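Ferredoxin-NADP reductase (Neisseria gonorrhoeae MIA_2011_03-10, PDB 5TR9) probably catalyses electron transfer between NADP(H) and ferredoxin, or a related carrier, through a bound FAD cofactor. Local coordinates at residues A81-D86 and L92-Q97; P30-F35 and E162-D167; Y66-A71 and D75-F80. All coordinates share one frame; numbering follows the deposited sequence. Where two conformers were deposited one is given.

Contact 1 of 3, residues A81-D86 and L92-Q97; sequences AVLIQD and LFAKMQ. With FAD (flavin-adenine dinucleotide), chain C.
The backbone N-H of Val82, next in the chain to Ala81 whose methyl packs against Phe93, donates to the flavin carbonyl oxygen O2 of FAD. The bond runs 3.1 Å from Val82 N to FAD O2 and is nearly straight, with an angle of 159° at the hydrogen. A main-chain donor needs no particular side chain, so the strand can bind the cofactor and pack on the helix at once: its amide reads the pyrimidine end of the flavin while Ala81 and Leu83 point toward the helix. Ala81 is small enough to let the Phe93 ring come close, and its CB lies 3.8 Å from Phe93 CE2, approaching the ring at a slant. Leu83 reaches further. Its extended second torsion (chi2 179°) carries CD1 on toward the methyl of Ala94, a looser touch at 4.4 Å from Leu83 CD1 to Ala94 CB. The other branch, CD2, comes to the edge of the Phe93 ring, near the ring plane, and 3.8 Å from Phe93 CB. Ile84 belongs to the cofactor instead: its CG2 is 3.3 Å from the ribose oxygen O4B of FAD, and its CD1 approaches the adenine at 3.6 Å from C4A. Branched aliphatic carbon suits this place, lying against sugar and base alike. In the fold, this is where strand 76-82, at the border of the antiparallel FAD-binding sheet, runs on toward helix 88-95. Backbone bonds from Ala81 to Ile33 and from Leu83 to Lys31 tie the segment to strand 32-38 and to the residue just before it, and Phe93 points in between Phe35, Tyr66 and Phe55 of strand 50-57, so the helix closes over the sheet.

Contact 2 of 3, residues P30-F35 and E162-D167; sequences PKLITF and ELIFND
Leu32 meets Ile164 and Glu162 at the junction of two domains, the antiparallel FAD-binding barrel and the parallel-sheet NAD-binding domain that together make up the ferredoxin-NADP reductase fold. Leu32 comes from barrel strand 32-38. Its CG stands beside the backbone N, anti to the carbonyl carbon (chi1 -62°), and the extended second torsion (chi2 176°) carries CD1 outward, across the interface. That single methyl does most of the touching: it lies 3.8 Å from CG2 of Ile164 and 3.8 Å from CA of Glu162, with the aliphatic CG of Glu162 slightly farther, at 4.0 Å. Leucine suits the place because, branched only at CG, it puts a methyl well out from the strand. Ile164 divides its two branches between two tasks. CG2 faces Leu32, whereas CG1, set between the backbone N and carbonyl carbon (chi1 62°), rests 3.5 Å above one face of the neighbouring Phe165 ring, offset toward its rim. Glu162 offers only carbon here; its OE1 turns to the backbone N of Phe159. Thr34 also has a double character, its OG1 being hydrogen-bonded to His28 NE2 while its methyl faces the other domain. The backbone delivers these side chains by a type I turn from Leu163 to Asn166, closed by Asn166 N to Leu163 O at 3.2 Å, with Phe165 at the N-cap position of helix 166-173. The Phe165 ring, which also meets Phe80 edge-to-face, approaches Thr34 obliquely, CZ to CG2, at 4.2 Å.

Contact 3 of 3, residues Y66-A71 and D75-F80; sequences YSVVSA and DTLEYF. With FAD (flavin-adenine dinucleotide), chain C.
The Tyr66 ring lies beside the flavin, and its CB touches the ring of Tyr79. One face of the Tyr66 ring carries the ribityl O2' of FAD, 4.1 Å above its plane and offset toward the rim. Tyr66 belongs to the Arg-x-Tyr-Ser motif of FAD-binding FR-type domains, here Arg64 to Ser67. Its hydroxyl is hydrogen-bonded to the ribityl chain, Tyr66 OH to FAD O4', 2.7 Å; tyrosine suits the place because its ring packs beside the flavin while its hydroxyl reaches that chain. The Tyr79 ring is touched obliquely by Tyr66, CB of Tyr66 to CD1 of Tyr79, 3.6 Å, and by CG2 of Val68, while a water sits in plane at its edge; its own hydroxyl is taken by Ser51 OG. That water accepts from Phe80 N and also lies close to Ser67 O and FAD O4. The flavin imide is held from both segments: FAD N3 donates to Phe80 O at 2.8 Å and an angle of 156°, and Ser67 N donates, at a longer 3.2 Å, to FAD O4. Farther along, two bonds knit the segments together. Val69 N donates a hydrogen bond to Glu78 O over 2.9 Å, with 164° at the hydrogen. In return Glu78 N donates to a side chain rather than to a carbonyl, namely Ser70 OG, at 2.8 Å. The hydroxyl gets there because OG lies between the backbone N and carbonyl carbon (chi1 43°). Val68 CG1 crosses Leu77 CD2 obliquely, apolar partners for a buried spot. Ser70 OG in turn donates a hydrogen bond to a second water, 2.7 Å away, which donates to Ala71 O and Thr76 O.

How the contacts relate
Strands 32-38 and 76-82, neighbours in the barrel sheet, bind the three contacts together. Contact 2 lies about 14 Å, centre to centre, from each of the others, and contacts 1 and 3 are about 17 Å apart. Contact 3 and contact 1 follow one another along strand 76-82, and both touch FAD. Probable backbone bonds join them to contact 2: Leu83 N to Lys31 O at 2.8 Å, and Tyr79 N to Phe35 O at 2.9 Å. Contacts 1 and 3 also touch directly, Phe93 CE2 lying 3.2 Å from Tyr66 OH. Contact 2 does not reach the cofactor, the side chain of Leu32 lying about 7 Å from FAD, but joins its barrel to the NAD-binding domain.

Contact 1 of 3, residues A81-D86 and L92-Q97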
# COMPACT_ATOMS: atom_id res chain seq x y z
N ALA A 81 -3.55 -6.31 -7.51
CA ALA A 81 -3.55 -5.59 -8.78
C ALA A 81 -4.95 -5.14 -9.18
O ALA A 81 -5.93 -5.88 -9.03
CB ALA A 81 -2.96 -6.46 -9.91
N VAL A 82 -5.03 -3.91 -9.68
CA VAL A 82 -6.25 -3.40 -10.30
C VAL A 82 -6.14 -3.61 -11.81
O VAL A 82 -5.14 -3.21 -12.43
CB VAL A 82 -6.48 -1.92 -9.96
CG1 VAL A 82 -5.22 -1.15 -10.08
CG2 VAL A 82 -7.52 -1.30 -10.90
N LEU A 83 -7.16 -4.22 -12.41
CA LEU A 83 -7.12 -4.49 -13.84
C LEU A 83 -7.56 -3.24 -14.60
O LEU A 83 -8.69 -2.76 -14.43
CB LEU A 83 -7.97 -5.70 -14.20
CG LEU A 83 -7.55 -6.98 -13.47
CD1 LEU A 83 -8.46 -8.14 -13.86
CD2 LEU A 83 -6.08 -7.34 -13.73
N ILE A 84 -6.66 -2.71 -15.44
CA ILE A 84 -6.87 -1.44 -16.12
C ILE A 84 -7.35 -1.72 -17.54
O ILE A 84 -6.76 -2.54 -18.26
CB ILE A 84 -5.57 -0.61 -16.14
CG1 ILE A 84 -5.07 -0.33 -14.72
CG2 ILE A 84 -5.77 0.68 -16.96
CD1 ILE A 84 -6.03 0.51 -13.90
N GLN A 85 -8.44 -1.05 -17.94
CA GLN A 85 -8.95 -1.15 -19.30
C GLN A 85 -7.85 -0.81 -20.29
O GLN A 85 -7.21 0.25 -20.18
CB GLN A 85 -10.15 -0.21 -19.49
CG GLN A 85 -10.79 -0.31 -20.85
CD GLN A 85 -11.92 0.70 -21.05
OE1 GLN A 85 -12.17 1.54 -20.19
NE2 GLN A 85 -12.60 0.60 -22.18
N ASP A 86 -7.63 -1.71 -21.25
CA ASP A 86 -6.66 -1.58 -22.33
C ASP A 86 -5.21 -1.64 -21.86
O ASP A 86 -4.30 -1.43 -22.66
CB ASP A 86 -6.85 -0.28 -23.14
CG ASP A 86 -8.27 -0.11 -23.65
OD1 ASP A 86 -8.88 -1.11 -24.08
OD2 ASP A 86 -8.77 1.03 -23.61
N LEU A 92 -2.73 -9.58 -19.44
CA LEU A 92 -2.07 -10.83 -19.10
C LEU A 92 -2.53 -11.33 -17.74
O LEU A 92 -2.75 -12.54 -17.56
CB LEU A 92 -0.55 -10.65 -19.11
CG LEU A 92 0.01 -10.22 -20.46
CD1 LEU A 92 1.48 -9.87 -20.33
CD2 LEU A 92 -0.21 -11.30 -21.53
N PHE A 93 -2.67 -10.43 -16.76
CA PHE A 93 -3.17 -10.85 -15.45
C PHE A 93 -4.55 -11.47 -15.57
O PHE A 93 -4.88 -12.42 -14.85
CB PHE A 93 -3.22 -9.66 -14.49
CG PHE A 93 -1.90 -9.24 -13.91
CD1 PHE A 93 -0.76 -10.01 -14.05
CD2 PHE A 93 -1.82 -8.07 -13.17
CE1 PHE A 93 0.45 -9.61 -13.47
CE2 PHE A 93 -0.62 -7.66 -12.60
CZ PHE A 93 0.50 -8.43 -12.74
N ALA A 94 -5.38 -10.95 -16.48
CA ALA A 94 -6.76 -11.44 -16.60
C ALA A 94 -6.82 -12.86 -17.14
O ALA A 94 -7.82 -13.55 -16.91
CB ALA A 94 -7.55 -10.50 -17.51
N LYS A 95 -5.78 -13.31 -17.84
CA LYS A 95 -5.73 -14.64 -18.45
C LYS A 95 -4.87 -15.63 -17.69
O LYS A 95 -4.96 -16.83 -17.97
CB LYS A 95 -5.21 -14.54 -19.88
N MET A 96 -4.06 -15.18 -16.73
CA MET A 96 -3.10 -16.09 -16.11
C MET A 96 -3.79 -17.03 -15.12
O MET A 96 -4.86 -16.73 -14.58
CB MET A 96 -1.99 -15.31 -15.41
CG MET A 96 -2.41 -14.63 -14.12
SD MET A 96 -1.10 -13.55 -13.53
CE MET A 96 -1.89 -12.86 -12.08
N GLN A 97 -3.16 -18.18 -14.90
CA GLN A 97 -3.71 -19.13 -13.94
C GLN A 97 -2.59 -19.97 -13.35
O GLN A 97 -1.46 -19.96 -13.83
CB GLN A 97 -4.76 -20.02 -14.58
CG GLN A 97 -4.18 -21.00 -15.57
CD GLN A 97 -5.28 -21.63 -16.38
OE1 GLN A 97 -6.01 -22.49 -15.88
NE2 GLN A 97 -5.43 -21.20 -17.62
PA FAD C . -0.09 0.52 -17.77
O1A FAD C . 0.31 0.67 -19.20
O2A FAD C . 1.04 0.30 -16.77
O5B FAD C . -0.88 1.77 -17.25
C5B FAD C . -1.96 2.34 -18.01
C4B FAD C . -2.57 3.42 -17.15
O4B FAD C . -3.33 2.80 -16.09
C3B FAD C . -1.58 4.32 -16.43
O3B FAD C . -1.14 5.39 -17.25
C2B FAD C . -2.39 4.83 -15.24
O2B FAD C . -3.23 5.92 -15.62
C1B FAD C . -3.30 3.63 -14.94
N9A FAD C . -2.88 2.81 -13.81
C8A FAD C . -1.82 1.94 -13.76
N7A FAD C . -1.72 1.30 -12.62
C5A FAD C . -2.80 1.76 -11.89
C6A FAD C . -3.26 1.46 -10.59
N6A FAD C . -2.65 0.60 -9.77
N1A FAD C . -4.36 2.11 -10.15
C2A FAD C . -4.97 2.98 -10.97
N3A FAD C . -4.63 3.34 -12.21
C4A FAD C . -3.53 2.68 -12.61
N1 FAD C . -0.34 -1.50 -9.64
C2 FAD C . -1.13 -2.32 -8.89
O2 FAD C . -2.22 -2.73 -9.33
N3 FAD C . -0.72 -2.67 -7.61
C4 FAD C . 0.45 -2.26 -7.00
O4 FAD C . 0.73 -2.65 -5.86
C4X FAD C . 1.29 -1.41 -7.81
N5 FAD C . 2.41 -0.96 -7.29
C5X FAD C . 3.20 -0.14 -8.08
C6 FAD C . 4.41 0.34 -7.55
C7 FAD C . 5.24 1.16 -8.30
C7M FAD C . 6.53 1.65 -7.71
C8 FAD C . 4.87 1.51 -9.61
C8M FAD C . 5.76 2.40 -10.44
C9 FAD C . 3.67 1.04 -10.14
C9A FAD C . 2.84 0.21 -9.39
N10 FAD C . 1.59 -0.25 -9.88
C10 FAD C . 0.81 -1.09 -9.13
C1' FAD C . 1.21 -0.04 -11.28
C2' FAD C . 1.61 -1.27 -12.11
O2' FAD C . 3.03 -1.36 -12.26
C3' FAD C . 0.95 -1.27 -13.49
O3' FAD C . 1.13 0.01 -14.09
C4' FAD C . -0.51 -1.73 -13.48
O4' FAD C . -0.54 -3.12 -13.12
C5' FAD C . -1.20 -1.55 -14.81
O5' FAD C . -0.41 -2.18 -15.84
P FAD C . -0.91 -2.19 -17.35
O1P FAD C . -2.23 -2.93 -17.45
O2P FAD C . 0.23 -2.66 -18.19
O3P FAD C . -1.17 -0.63 -17.62

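Contact 2 of 3, residues P30-F35 and E162-D167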
# COMPACT_ATOMS: atom_id res chain seq x y z
N PRO A 30 -14.76 -8.05 -10.18
CA PRO A 30 -14.31 -8.39 -11.54
C PRO A 30 -12.98 -7.78 -11.92
O PRO A 30 -12.30 -8.33 -12.80
CB PRO A 30 -15.44 -7.85 -12.42
CG PRO A 30 -16.66 -7.96 -11.55
CD PRO A 30 -16.16 -7.60 -10.17
N LYS A 31 -12.57 -6.67 -11.30
CA LYS A 31 -11.38 -5.93 -11.70
C LYS A 31 -10.33 -5.82 -10.61
O LYS A 31 -9.29 -5.18 -10.84
CB LYS A 31 -11.78 -4.52 -12.17
CG LYS A 31 -12.76 -4.51 -13.33
CD LYS A 31 -12.13 -5.09 -14.59
CE LYS A 31 -13.13 -5.18 -15.73
NZ LYS A 31 -12.60 -5.99 -16.86
N LEU A 32 -10.55 -6.38 -9.42
CA LEU A 32 -9.57 -6.32 -8.34
C LEU A 32 -9.16 -7.74 -7.98
O LEU A 32 -10.00 -8.53 -7.53
CB LEU A 32 -10.15 -5.59 -7.12
CG LEU A 32 -10.53 -4.12 -7.38
CD1 LEU A 32 -11.18 -3.50 -6.15
CD2 LEU A 32 -9.32 -3.30 -7.82
N ILE A 33 -7.88 -8.05 -8.15
CA ILE A 33 -7.38 -9.39 -7.85
C ILE A 33 -6.27 -9.31 -6.82
O ILE A 33 -5.51 -8.34 -6.75
CB ILE A 33 -6.88 -10.14 -9.11
CG1 ILE A 33 -5.69 -9.39 -9.73
CG2 ILE A 33 -8.00 -10.30 -10.12
CD1 ILE A 33 -4.97 -10.19 -10.83
N THR A 34 -6.17 -10.37 -6.01
CA THR A 34 -4.90 -10.69 -5.37
C THR A 34 -4.41 -12.00 -5.97
O THR A 34 -5.20 -12.80 -6.48
CB THR A 34 -5.01 -10.80 -3.84
OG1 THR A 34 -6.05 -11.71 -3.45
CG2 THR A 34 -5.31 -9.42 -3.24
N PHE A 35 -3.09 -12.18 -5.96
CA PHE A 35 -2.53 -13.42 -6.47
C PHE A 35 -1.22 -13.69 -5.75
O PHE A 35 -0.58 -12.78 -5.23
CB PHE A 35 -2.33 -13.40 -8.00
CG PHE A 35 -1.37 -12.34 -8.50
CD1 PHE A 35 -1.82 -11.04 -8.77
CD2 PHE A 35 -0.04 -12.66 -8.79
CE1 PHE A 35 -0.95 -10.07 -9.26
CE2 PHE A 35 0.84 -11.69 -9.29
CZ PHE A 35 0.39 -10.39 -9.53
N GLU A 162 -14.74 -1.38 -3.62
CA GLU A 162 -13.29 -1.39 -3.75
C GLU A 162 -12.57 -1.55 -2.42
O GLU A 162 -11.34 -1.69 -2.41
CB GLU A 162 -12.83 -0.12 -4.47
CG GLU A 162 -13.33 -0.08 -5.91
CD GLU A 162 -13.17 1.26 -6.60
OE1 GLU A 162 -13.62 2.28 -6.05
OE2 GLU A 162 -12.64 1.27 -7.73
N LEU A 163 -13.30 -1.52 -1.30
CA LEU A 163 -12.69 -1.69 0.02
C LEU A 163 -12.55 -3.19 0.31
O LEU A 163 -13.22 -3.76 1.18
CB LEU A 163 -13.54 -1.00 1.09
CG LEU A 163 -13.70 0.53 1.00
CD1 LEU A 163 -14.81 1.01 1.93
CD2 LEU A 163 -12.39 1.23 1.31
N ILE A 164 -11.66 -3.84 -0.45
CA ILE A 164 -11.64 -5.30 -0.43
C ILE A 164 -10.92 -5.86 0.79
O ILE A 164 -10.98 -7.08 1.01
CB ILE A 164 -11.04 -5.87 -1.72
CG1 ILE A 164 -9.59 -5.43 -1.90
CG2 ILE A 164 -11.89 -5.47 -2.96
CD1 ILE A 164 -8.84 -6.30 -2.92
N PHE A 165 -10.27 -5.02 1.59
CA PHE A 165 -9.65 -5.44 2.84
C PHE A 165 -10.43 -4.95 4.05
O PHE A 165 -9.95 -5.09 5.18
CB PHE A 165 -8.20 -4.96 2.89
CG PHE A 165 -7.40 -5.38 1.68
CD1 PHE A 165 -6.95 -6.68 1.55
CD2 PHE A 165 -7.15 -4.47 0.66
CE1 PHE A 165 -6.24 -7.09 0.43
CE2 PHE A 165 -6.44 -4.87 -0.48
CZ PHE A 165 -5.99 -6.18 -0.59
N ASN A 166 -11.63 -4.40 3.83
CA ASN A 166 -12.36 -3.71 4.89
C ASN A 166 -12.71 -4.64 6.04
O ASN A 166 -12.50 -4.29 7.21
CB ASN A 166 -13.63 -3.09 4.31
CG ASN A 166 -14.51 -2.48 5.38
OD1 ASN A 166 -14.28 -1.37 5.83
ND2 ASN A 166 -15.54 -3.22 5.79
N ASP A 167 -13.28 -5.81 5.74
CA ASP A 167 -13.66 -6.73 6.81
C ASP A 167 -12.45 -7.13 7.64
O ASP A 167 -12.53 -7.18 8.87
CB ASP A 167 -14.34 -7.97 6.23
CG ASP A 167 -15.71 -7.67 5.64
OD1 ASP A 167 -16.16 -6.51 5.75
OD2 ASP A 167 -16.32 -8.59 5.08

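Contact 3 of 3, residues Y66-A71 and D75-F80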
# COMPACT_ATOMS: atom_id res chain seq x y z
N TYR A 66 5.01 -3.91 -8.54
CA TYR A 66 3.90 -4.20 -7.62
C TYR A 66 4.42 -4.24 -6.20
O TYR A 66 5.42 -4.90 -5.93
CB TYR A 66 3.22 -5.55 -7.95
CG TYR A 66 2.66 -5.48 -9.35
CD1 TYR A 66 1.41 -4.93 -9.59
CD2 TYR A 66 3.42 -5.91 -10.42
CE1 TYR A 66 0.93 -4.80 -10.87
CE2 TYR A 66 2.96 -5.79 -11.70
CZ TYR A 66 1.71 -5.25 -11.92
OH TYR A 66 1.27 -5.11 -13.21
N SER A 67 3.73 -3.55 -5.29
CA SER A 67 4.13 -3.64 -3.88
C SER A 67 3.80 -5.01 -3.31
O SER A 67 2.71 -5.55 -3.53
CB SER A 67 3.39 -2.59 -3.05
OG SER A 67 3.63 -1.28 -3.56
N VAL A 68 4.73 -5.58 -2.53
CA VAL A 68 4.44 -6.86 -1.90
C VAL A 68 3.38 -6.66 -0.83
O VAL A 68 3.53 -5.81 0.06
CB VAL A 68 5.71 -7.49 -1.31
CG1 VAL A 68 5.37 -8.88 -0.76
CG2 VAL A 68 6.79 -7.59 -2.37
N VAL A 69 2.30 -7.45 -0.89
CA VAL A 69 1.27 -7.35 0.14
C VAL A 69 1.44 -8.40 1.22
O VAL A 69 0.95 -8.20 2.34
CB VAL A 69 -0.16 -7.40 -0.45
CG1 VAL A 69 -0.29 -6.47 -1.64
CG2 VAL A 69 -0.55 -8.80 -0.83
N SER A 70 2.16 -9.49 0.94
CA SER A 70 2.36 -10.53 1.92
C SER A 70 3.46 -10.15 2.92
O SER A 70 4.23 -9.21 2.74
CB SER A 70 2.73 -11.84 1.21
OG SER A 70 3.67 -11.57 0.18
N ALA A 71 3.54 -10.95 3.98
CA ALA A 71 4.49 -10.70 5.05
C ALA A 71 5.91 -11.06 4.63
O ALA A 71 6.13 -11.99 3.85
CB ALA A 71 4.12 -11.52 6.28
N ASP A 75 5.86 -17.65 3.06
CA ASP A 75 6.53 -18.61 2.21
C ASP A 75 6.13 -18.49 0.75
O ASP A 75 6.46 -19.38 -0.05
CB ASP A 75 6.25 -20.03 2.70
CG ASP A 75 6.88 -20.31 4.03
OD1 ASP A 75 7.73 -19.50 4.47
OD2 ASP A 75 6.54 -21.35 4.64
N THR A 76 5.40 -17.44 0.40
CA THR A 76 4.99 -17.09 -0.95
C THR A 76 5.04 -15.57 -1.03
O THR A 76 5.22 -14.90 -0.02
CB THR A 76 3.58 -17.59 -1.26
OG1 THR A 76 2.68 -17.13 -0.24
CG2 THR A 76 3.55 -19.12 -1.32
N LEU A 77 4.87 -15.04 -2.24
CA LEU A 77 4.74 -13.60 -2.45
C LEU A 77 3.33 -13.32 -2.96
O LEU A 77 2.88 -13.95 -3.92
CB LEU A 77 5.76 -13.10 -3.47
CG LEU A 77 7.21 -13.14 -2.98
CD1 LEU A 77 8.16 -13.12 -4.18
CD2 LEU A 77 7.48 -11.96 -2.04
N GLU A 78 2.65 -12.37 -2.34
CA GLU A 78 1.31 -11.99 -2.75
C GLU A 78 1.28 -10.54 -3.21
O GLU A 78 2.02 -9.69 -2.69
CB GLU A 78 0.30 -12.22 -1.62
CG GLU A 78 -1.14 -12.10 -2.05
CD GLU A 78 -2.12 -12.50 -0.96
OE1 GLU A 78 -1.90 -13.53 -0.27
OE2 GLU A 78 -3.14 -11.80 -0.82
N TYR A 79 0.42 -10.26 -4.19
CA TYR A 79 0.28 -8.94 -4.79
C TYR A 79 -1.20 -8.61 -4.96
O TYR A 79 -2.05 -9.51 -4.99
CB TYR A 79 1.01 -8.86 -6.15
CG TYR A 79 2.47 -9.22 -6.03
CD1 TYR A 79 3.41 -8.26 -5.65
CD2 TYR A 79 2.91 -10.53 -6.23
CE1 TYR A 79 4.75 -8.59 -5.51
CE2 TYR A 79 4.25 -10.87 -6.09
CZ TYR A 79 5.17 -9.90 -5.73
OH TYR A 79 6.49 -10.26 -5.59
N PHE A 80 -1.49 -7.31 -5.02
CA PHE A 80 -2.83 -6.77 -5.22
C PHE A 80 -2.79 -5.91 -6.48
O PHE A 80 -2.07 -4.91 -6.52
CB PHE A 80 -3.27 -5.94 -4.00
CG PHE A 80 -4.51 -5.10 -4.21
CD1 PHE A 80 -5.57 -5.55 -4.98
CD2 PHE A 80 -4.64 -3.87 -3.56
CE1 PHE A 80 -6.71 -4.77 -5.16
CE2 PHE A 80 -5.79 -3.10 -3.71
CZ PHE A 80 -6.82 -3.54 -4.51
PA FAD C . -0.09 0.52 -17.77
O1A FAD C . 0.31 0.67 -19.20
O2A FAD C . 1.04 0.30 -16.77
O5B FAD C . -0.88 1.77 -17.25
C5B FAD C . -1.96 2.34 -18.01
C4B FAD C . -2.57 3.42 -17.15
O4B FAD C . -3.33 2.80 -16.09
C3B FAD C . -1.58 4.32 -16.43
O3B FAD C . -1.14 5.39 -17.25
C2B FAD C . -2.39 4.83 -15.24
O2B FAD C . -3.23 5.92 -15.62
C1B FAD C . -3.30 3.63 -14.94
N9A FAD C . -2.88 2.81 -13.81
C8A FAD C . -1.82 1.94 -13.76
N7A FAD C . -1.72 1.30 -12.62
C5A FAD C . -2.80 1.76 -11.89
C6A FAD C . -3.26 1.46 -10.59
N6A FAD C . -2.65 0.60 -9.77
N1A FAD C . -4.36 2.11 -10.15
C2A FAD C . -4.97 2.98 -10.97
N3A FAD C . -4.63 3.34 -12.21
C4A FAD C . -3.53 2.68 -12.61
N1 FAD C . -0.34 -1.50 -9.64
C2 FAD C . -1.13 -2.32 -8.89
O2 FAD C . -2.22 -2.73 -9.33
N3 FAD C . -0.72 -2.67 -7.61
C4 FAD C . 0.45 -2.26 -7.00
O4 FAD C . 0.73 -2.65 -5.86
C4X FAD C . 1.29 -1.41 -7.81
N5 FAD C . 2.41 -0.96 -7.29
C5X FAD C . 3.20 -0.14 -8.08
C6 FAD C . 4.41 0.34 -7.55
C7 FAD C . 5.24 1.16 -8.30
C7M FAD C . 6.53 1.65 -7.71
C8 FAD C . 4.87 1.51 -9.61
C8M FAD C . 5.76 2.40 -10.44
C9 FAD C . 3.67 1.04 -10.14
C9A FAD C . 2.84 0.21 -9.39
N10 FAD C . 1.59 -0.25 -9.88
C10 FAD C . 0.81 -1.09 -9.13
C1' FAD C . 1.21 -0.04 -11.28
C2' FAD C . 1.61 -1.27 -12.11
O2' FAD C . 3.03 -1.36 -12.26
C3' FAD C . 0.95 -1.27 -13.49
O3' FAD C . 1.13 0.01 -14.09
C4' FAD C . -0.51 -1.73 -13.48
O4' FAD C . -0.54 -3.12 -13.12
C5' FAD C . -1.20 -1.55 -14.81
O5' FAD C . -0.41 -2.18 -15.84
P FAD C . -0.91 -2.19 -17.35
O1P FAD C . -2.23 -2.93 -17.45
O2P FAD C . 0.23 -2.66 -18.19
O3P FAD C . -1.17 -0.63 -17.62
O HOH W 1 0.63 -5.45 -5.10
O HOH W 2 6.02 -12.48 1.14